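Local structure of putative rRNA methylase (Clostridium thermocellum ATCC 27405, 3EEY) at residues N62-L67 and N71-V76; Q120-A125 and E155-V160; V137-G142 and E151-F156. The protein binds S-adenosylmethionine and is probably a methyltransferase, with ribosomal RNA as its putative substrate. All blocks are in the same frame, centred on the assembly; numbering follows the deposited sequence.

Interaction 1: N62-L67 and N71-V76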
# COMPACT_ATOMS: atom_id res chain seq x y z
N ASN A 62 -24.61 20.38 1.09
CA ASN A 62 -24.57 19.22 0.21
C ASN A 62 -24.40 17.89 0.96
O ASN A 62 -24.97 16.88 0.56
CB ASN A 62 -23.47 19.37 -0.83
CG ASN A 62 -23.80 20.41 -1.89
OD1 ASN A 62 -24.86 21.03 -1.87
ND2 ASN A 62 -22.88 20.61 -2.82
N THR A 63 -23.61 17.92 2.02
CA THR A 63 -23.42 16.77 2.90
C THR A 63 -24.68 16.48 3.72
O THR A 63 -25.05 15.31 3.89
CB THR A 63 -22.17 16.96 3.82
OG1 THR A 63 -21.01 17.17 3.00
CG2 THR A 63 -21.92 15.75 4.70
N THR A 64 -25.36 17.54 4.18
CA THR A 64 -26.63 17.43 4.90
C THR A 64 -27.69 16.80 4.00
O THR A 64 -28.42 15.91 4.44
CB THR A 64 -27.14 18.80 5.42
OG1 THR A 64 -26.07 19.53 6.03
CG2 THR A 64 -28.27 18.62 6.44
N LYS A 65 -27.74 17.25 2.75
CA LYS A 65 -28.69 16.76 1.77
C LYS A 65 -28.46 15.28 1.46
O LYS A 65 -29.40 14.49 1.45
CB LYS A 65 -28.63 17.60 0.50
CG LYS A 65 -29.66 17.23 -0.56
CD LYS A 65 -29.48 18.06 -1.81
CE LYS A 65 -30.22 17.46 -2.99
NZ LYS A 65 -31.70 17.44 -2.80
N LYS A 66 -27.20 14.93 1.21
CA LYS A 66 -26.75 13.55 0.99
C LYS A 66 -27.17 12.58 2.09
O LYS A 66 -27.79 11.56 1.82
CB LYS A 66 -25.23 13.52 0.86
CG LYS A 66 -24.72 13.33 -0.55
CD LYS A 66 -24.35 11.87 -0.77
CE LYS A 66 -23.64 11.60 -2.10
NZ LYS A 66 -23.20 12.79 -2.86
N LEU A 67 -26.83 12.92 3.34
CA LEU A 67 -27.08 12.06 4.48
C LEU A 67 -28.56 11.90 4.82
O LEU A 67 -28.97 10.84 5.27
CB LEU A 67 -26.31 12.57 5.69
CG LEU A 67 -24.78 12.48 5.64
CD1 LEU A 67 -24.19 13.44 6.66
CD2 LEU A 67 -24.29 11.07 5.88
N ASN A 71 -30.92 8.32 4.77
CA ASN A 71 -31.35 7.91 6.10
C ASN A 71 -30.15 7.74 7.05
O ASN A 71 -30.09 6.78 7.82
CB ASN A 71 -32.22 6.65 6.01
CG ASN A 71 -33.16 6.50 7.16
OD1 ASN A 71 -33.66 7.49 7.70
ND2 ASN A 71 -33.42 5.26 7.55
N LEU A 72 -29.20 8.67 6.97
CA LEU A 72 -27.94 8.59 7.73
C LEU A 72 -27.54 9.84 8.53
O LEU A 72 -26.48 9.85 9.15
CB LEU A 72 -26.78 8.21 6.80
CG LEU A 72 -26.76 6.83 6.12
CD1 LEU A 72 -25.71 6.80 5.02
CD2 LEU A 72 -26.53 5.70 7.11
N ILE A 73 -28.38 10.87 8.53
CA ILE A 73 -28.08 12.15 9.20
C ILE A 73 -28.12 12.02 10.75
O ILE A 73 -27.55 12.85 11.46
CB ILE A 73 -29.01 13.29 8.65
CG1 ILE A 73 -28.50 14.69 9.02
CG2 ILE A 73 -30.46 13.10 9.07
CD1 ILE A 73 -27.41 15.23 8.14
N ASP A 74 -28.77 10.95 11.22
CA ASP A 74 -29.00 10.68 12.65
C ASP A 74 -27.73 10.58 13.47
O ASP A 74 -27.64 11.12 14.58
CB ASP A 74 -29.78 9.36 12.81
CG ASP A 74 -30.58 8.99 11.57
OD1 ASP A 74 -31.83 8.99 11.65
OD2 ASP A 74 -29.97 8.68 10.52
N ARG A 75 -26.76 9.85 12.97
CA ARG A 75 -25.51 9.66 13.68
C ARG A 75 -24.37 10.53 13.25
O ARG A 75 -23.27 10.32 13.65
CB ARG A 75 -25.08 8.21 13.63
CG ARG A 75 -25.87 7.31 14.50
CD ARG A 75 -26.40 8.05 15.69
NE ARG A 75 -25.64 7.74 16.87
CZ ARG A 75 -26.04 8.00 18.09
NH1 ARG A 75 -25.28 7.67 19.11
NH2 ARG A 75 -27.20 8.58 18.29
N VAL A 76 -24.64 11.54 12.46
CA VAL A 76 -23.61 12.48 11.99
C VAL A 76 -23.73 13.88 12.62
O VAL A 76 -24.79 14.49 12.58
CB VAL A 76 -23.61 12.59 10.44
CG1 VAL A 76 -22.46 13.46 9.96
CG2 VAL A 76 -23.52 11.21 9.80
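L67 stands at the centre of this contact, its two methyl branches and its CB each taken up by a different residue of the 71-76 segment. CD1 reaches V76 and lies 3.7 Å from V76 CG1, with V76 CG2 only slightly farther off. CD2 meets the side chain of L72 at its root, 3.9 Å from L72 CB, and also borders V76 CG2. The leucine crosses both L72 and V76 at about a right angle, so its branched end lies across these side chains instead of running alongside them. CB of L67 is met by I73, whose CD1 comes to 3.8 Å. With CG1 of I73 anti to the backbone N (chi1 -164°), this arm is carried back toward the helix, where the same CD1 also touches T64 CG2 at 3.9 Å. T64 thus presents its methyl to the isoleucine, while its OG1 is hydrogen-bonded to the carbonyl of I60 one turn earlier.

The backbone fixes the turn that makes this packing possible. A Schellman motif ends the helix: N71, with positive phi (66°), is its C-prime residue, and L72 N donates to L67 O at 2.8 Å with an N-H...O angle of 159°. The chain reverses there, and L72, I73 and V76 are folded back against the last turns they have just left. The apolar contact of L67 with L72 is the one usual between the C3 and C-double-prime residues of this motif.

In the Rossmann-like methyltransferase fold this is the link from helix 57-69 to the edge strand 76-79. L67 and V76 both also pack on T37 of helix 35-44, the neighbouring helix, while T63 and T64 rest on L78 of strand 76-79.

Interaction 2: Q120-A125 and E155-V160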
# COMPACT_ATOMS: atom_id res chain seq x y z
N GLN A 120 -1.64 20.69 11.34
CA GLN A 120 -2.32 20.89 12.62
C GLN A 120 -3.40 19.84 12.88
O GLN A 120 -3.41 19.21 13.93
CB GLN A 120 -2.97 22.26 12.68
CG GLN A 120 -2.12 23.38 13.19
CD GLN A 120 -2.97 24.58 13.52
OE1 GLN A 120 -3.72 24.57 14.50
NE2 GLN A 120 -2.88 25.62 12.69
N ALA A 121 -4.31 19.68 11.91
CA ALA A 121 -5.40 18.68 12.01
C ALA A 121 -4.88 17.26 12.13
O ALA A 121 -5.46 16.46 12.86
CB ALA A 121 -6.32 18.77 10.84
N LEU A 122 -3.80 16.96 11.40
CA LEU A 122 -3.15 15.65 11.50
C LEU A 122 -2.59 15.38 12.90
O LEU A 122 -2.71 14.27 13.39
CB LEU A 122 -2.06 15.47 10.44
CG LEU A 122 -2.52 15.22 9.01
CD1 LEU A 122 -1.37 15.46 8.04
CD2 LEU A 122 -3.10 13.83 8.85
N SER A 123 -1.99 16.39 13.52
CA SER A 123 -1.54 16.28 14.92
C SER A 123 -2.70 16.03 15.88
O SER A 123 -2.60 15.19 16.77
CB SER A 123 -0.80 17.54 15.37
OG SER A 123 -0.00 18.07 14.33
N LYS A 124 -3.79 16.77 15.67
CA LYS A 124 -4.99 16.66 16.50
C LYS A 124 -5.63 15.28 16.33
O LYS A 124 -6.02 14.65 17.32
CB LYS A 124 -6.02 17.76 16.16
CG LYS A 124 -5.58 19.21 16.42
CD LYS A 124 -4.89 19.38 17.78
CE LYS A 124 -4.81 20.84 18.24
NZ LYS A 124 -4.95 21.86 17.16
N ALA A 125 -5.72 14.83 15.09
CA ALA A 125 -6.26 13.51 14.78
C ALA A 125 -5.40 12.40 15.37
O ALA A 125 -5.93 11.42 15.89
CB ALA A 125 -6.40 13.33 13.28
N GLU A 155 6.69 15.71 4.33
CA GLU A 155 7.87 16.05 5.13
C GLU A 155 7.56 16.03 6.63
O GLU A 155 8.38 15.58 7.42
CB GLU A 155 8.44 17.41 4.72
CG GLU A 155 9.88 17.63 5.18
CD GLU A 155 10.32 19.08 5.11
OE1 GLU A 155 9.58 19.91 4.55
OE2 GLU A 155 11.41 19.39 5.63
N PHE A 156 6.37 16.51 7.00
CA PHE A 156 5.89 16.40 8.37
C PHE A 156 5.72 14.94 8.81
O PHE A 156 6.14 14.56 9.91
CB PHE A 156 4.57 17.17 8.57
CG PHE A 156 3.86 16.83 9.86
CD1 PHE A 156 4.36 17.25 11.09
CD2 PHE A 156 2.68 16.08 9.84
CE1 PHE A 156 3.72 16.93 12.28
CE2 PHE A 156 2.02 15.75 11.02
CZ PHE A 156 2.54 16.18 12.25
N LEU A 157 5.08 14.14 7.96
CA LEU A 157 4.76 12.75 8.29
C LEU A 157 5.95 11.79 8.33
O LEU A 157 5.90 10.78 9.03
CB LEU A 157 3.67 12.21 7.37
CG LEU A 157 2.28 12.79 7.60
CD1 LEU A 157 1.34 12.30 6.52
CD2 LEU A 157 1.74 12.47 8.98
N LYS A 158 7.02 12.13 7.62
CA LYS A 158 8.29 11.41 7.71
C LYS A 158 8.91 11.49 9.11
O LYS A 158 9.67 10.60 9.49
CB LYS A 158 9.31 11.96 6.70
CG LYS A 158 9.14 11.44 5.27
CD LYS A 158 9.90 12.31 4.27
CE LYS A 158 9.53 12.01 2.82
NZ LYS A 158 10.18 10.77 2.32
N GLY A 159 8.56 12.55 9.85
CA GLY A 159 9.10 12.80 11.19
C GLY A 159 8.35 12.18 12.36
O GLY A 159 8.81 12.24 13.49
N VAL A 160 7.20 11.58 12.08
CA VAL A 160 6.35 10.96 13.09
C VAL A 160 7.04 9.74 13.73
O VAL A 160 7.60 8.89 13.03
CB VAL A 160 4.95 10.59 12.48
CG1 VAL A 160 4.11 9.76 13.43
CG2 VAL A 160 4.19 11.86 12.12
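Two helices that flank the same side of the Rossmann-like sheet, 115-128 and 148-157, meet here through L122 and S123 on one and F156 and L157 on the other. The buried part is built round L122, which points at the partner helix. Its CB approaches the ring of F156 obliquely, 4.1 Å from CE2, while its CD1 extends deeper, to 4.4 Å from L157 CD2. Beneath this pair lies the sheet: L122 also packs on F99 of strand 94-101, and L157 on V167 of strand 165-172. The two leucines therefore bridge the space between the helices on the side facing the strands.

The outer side is more open to solvent. F156 is partly exposed, its ring reaching across between the helices because CG is anti to the backbone N (chi1 166°); I119 and M126 of helix 115-128 give it further apolar neighbours. From L157 to V160 the chain makes a type I turn. The V160 carbonyl accepts a hydrogen bond from N174 of the second subunit, so the 155-160 segment also borders that subunit.

On this more open side S123, itself partly exposed, borders the ring with its hydroxyl. OG lies 3.8 Å from F156 CZ, yet its hydrogen-bonding partner is the carbonyl oxygen of I119, one turn back in its own helix.

Interaction 3: V137-G142 and E151-F156; sequences VVIYYG and EKVLEF
A strand of the central sheet and the helix that follows it, 133-139 and 148-157, pack against each other here through the strand's last residue, in the Rossmann-like fold of S-adenosylmethionine-dependent methyltransferases. The strand contributes one side chain, I139, directed at the helix. With CG1 beside the backbone N and anti to the carbonyl carbon (chi1 -58°), and chi2 extended at 168°, the long arm delivers CD1 to the helix surface. There this single methyl is shared by two successive residues. L154 CD2 comes to 4.2 Å, the two side chains crossing obliquely, and V153 CG1 lies at 4.4 Å.

V153 points toward the strand, whereas L154 leaves its backbone at an angle and turns its terminal methyl back to the isoleucine. The two residues diverge beyond it: V153 also packs on T118 of helix 115-128, and L154 on V183 of strand 181-187 and on I173 of the second subunit. I139 itself touches V183, and its backbone is hydrogen-bonded to I181, so the strand is secured at this point from its antiparallel neighbour. After I139 the chain leaves the sheet; Y141 forms a cation-pi contact with K150, just ahead of the 151-156 segment, and its OH is hydrogen-bonded to the carbonyl of P179.

All three touching residues are buried and aliphatic, and the methyls that meet are only in light contact. Cohesion across this interface consequently rests on dispersion and the exclusion of water, which set no strict direction, while the hydrogen bonds that fix the strand run within the sheet.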
# COMPACT_ATOMS: atom_id res chain seq x y z
N VAL A 137 -5.11 9.48 4.41
CA VAL A 137 -4.92 10.78 3.76
C VAL A 137 -4.77 10.54 2.25
O VAL A 137 -3.76 9.99 1.80
CB VAL A 137 -3.67 11.53 4.31
CG1 VAL A 137 -3.64 12.97 3.82
CG2 VAL A 137 -3.63 11.49 5.82
N VAL A 138 -5.78 10.91 1.48
CA VAL A 138 -5.66 10.90 0.02
C VAL A 138 -5.15 12.28 -0.39
O VAL A 138 -5.81 13.29 -0.16
CB VAL A 138 -6.99 10.52 -0.69
CG1 VAL A 138 -6.79 10.45 -2.20
CG2 VAL A 138 -7.50 9.18 -0.19
N ILE A 139 -3.96 12.33 -0.97
CA ILE A 139 -3.33 13.60 -1.34
C ILE A 139 -3.46 13.82 -2.84
O ILE A 139 -2.93 13.05 -3.64
CB ILE A 139 -1.82 13.64 -0.94
CG1 ILE A 139 -1.65 13.42 0.57
CG2 ILE A 139 -1.19 14.97 -1.37
CD1 ILE A 139 -0.21 13.17 1.02
N TYR A 140 -4.19 14.86 -3.21
CA TYR A 140 -4.24 15.32 -4.59
C TYR A 140 -3.32 16.49 -4.76
O TYR A 140 -3.17 17.32 -3.86
CB TYR A 140 -5.64 15.77 -4.98
CG TYR A 140 -6.68 14.68 -4.94
CD1 TYR A 140 -7.10 14.05 -6.10
CD2 TYR A 140 -7.28 14.30 -3.73
CE1 TYR A 140 -8.08 13.05 -6.07
CE2 TYR A 140 -8.25 13.31 -3.69
CZ TYR A 140 -8.64 12.69 -4.86
OH TYR A 140 -9.61 11.71 -4.81
N TYR A 141 -2.71 16.58 -5.93
CA TYR A 141 -1.68 17.57 -6.21
C TYR A 141 -1.63 17.81 -7.71
O TYR A 141 -2.39 17.19 -8.45
CB TYR A 141 -0.32 17.11 -5.65
CG TYR A 141 0.21 15.80 -6.20
CD1 TYR A 141 -0.44 14.59 -5.94
CD2 TYR A 141 1.38 15.76 -6.95
CE1 TYR A 141 0.04 13.40 -6.43
CE2 TYR A 141 1.88 14.56 -7.45
CZ TYR A 141 1.20 13.38 -7.18
OH TYR A 141 1.67 12.17 -7.66
N GLY A 142 -0.76 18.72 -8.14
CA GLY A 142 -0.72 19.15 -9.53
C GLY A 142 -1.92 20.04 -9.80
O GLY A 142 -2.58 20.49 -8.85
N GLU A 151 4.20 18.16 -0.57
CA GLU A 151 5.58 18.19 -0.11
C GLU A 151 5.71 18.43 1.39
O GLU A 151 6.43 17.70 2.07
CB GLU A 151 6.38 19.25 -0.89
CG GLU A 151 6.61 18.89 -2.36
CD GLU A 151 7.73 17.88 -2.54
OE1 GLU A 151 8.91 18.27 -2.46
OE2 GLU A 151 7.41 16.69 -2.76
N LYS A 152 4.98 19.41 1.92
CA LYS A 152 5.05 19.73 3.34
C LYS A 152 4.40 18.67 4.24
O LYS A 152 4.99 18.31 5.26
CB LYS A 152 4.48 21.12 3.63
CG LYS A 152 5.35 22.24 3.09
CD LYS A 152 4.77 23.61 3.36
CE LYS A 152 5.63 24.70 2.72
NZ LYS A 152 5.01 26.05 2.82
N VAL A 153 3.21 18.18 3.86
CA VAL A 153 2.52 17.13 4.62
C VAL A 153 3.38 15.86 4.74
O VAL A 153 3.51 15.30 5.83
CB VAL A 153 1.12 16.79 4.02
CG1 VAL A 153 0.55 15.52 4.61
CG2 VAL A 153 0.14 17.94 4.25
N LEU A 154 3.95 15.44 3.62
CA LEU A 154 4.85 14.29 3.59
C LEU A 154 6.13 14.50 4.40
O LEU A 154 6.58 13.59 5.08
CB LEU A 154 5.17 13.87 2.14
CG LEU A 154 4.05 13.19 1.34
CD1 LEU A 154 4.43 13.00 -0.13
CD2 LEU A 154 3.64 11.85 1.94
N GLU A 155 6.69 15.71 4.33
CA GLU A 155 7.87 16.05 5.13
C GLU A 155 7.56 16.03 6.63
O GLU A 155 8.38 15.58 7.42
CB GLU A 155 8.44 17.41 4.72
CG GLU A 155 9.88 17.63 5.18
CD GLU A 155 10.32 19.08 5.11
OE1 GLU A 155 9.58 19.91 4.55
OE2 GLU A 155 11.41 19.39 5.63
N PHE A 156 6.37 16.51 7.00
CA PHE A 156 5.89 16.40 8.37
C PHE A 156 5.72 14.94 8.81
O PHE A 156 6.14 14.56 9.91
CB PHE A 156 4.57 17.17 8.57
CG PHE A 156 3.86 16.83 9.86
CD1 PHE A 156 4.36 17.25 11.09
CD2 PHE A 156 2.68 16.08 9.84
CE1 PHE A 156 3.72 16.93 12.28
CE2 PHE A 156 2.02 15.75 11.02
CZ PHE A 156 2.54 16.18 12.25

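How the interactions relate
From the N terminus, interaction 1 comes first and closes a very short loop, with three residues between its segments, where helix 57-69 turns toward edge strand 76-79. It is complete before the others begin, and lies on the opposite side of the chain's centre, about 29 Å from each of them between centres. Interaction 2 opens on helix 115-128 and spans 29 residues; interaction 3 starts inside that span, from strand 133-139, and ends on the same helix, 148-157, where the two segments have E155 and F156 in common, F156 making its contact in interaction 2. L122 also packs on V137 and V153, joining the two helices and strand 133-139 by apolar packing.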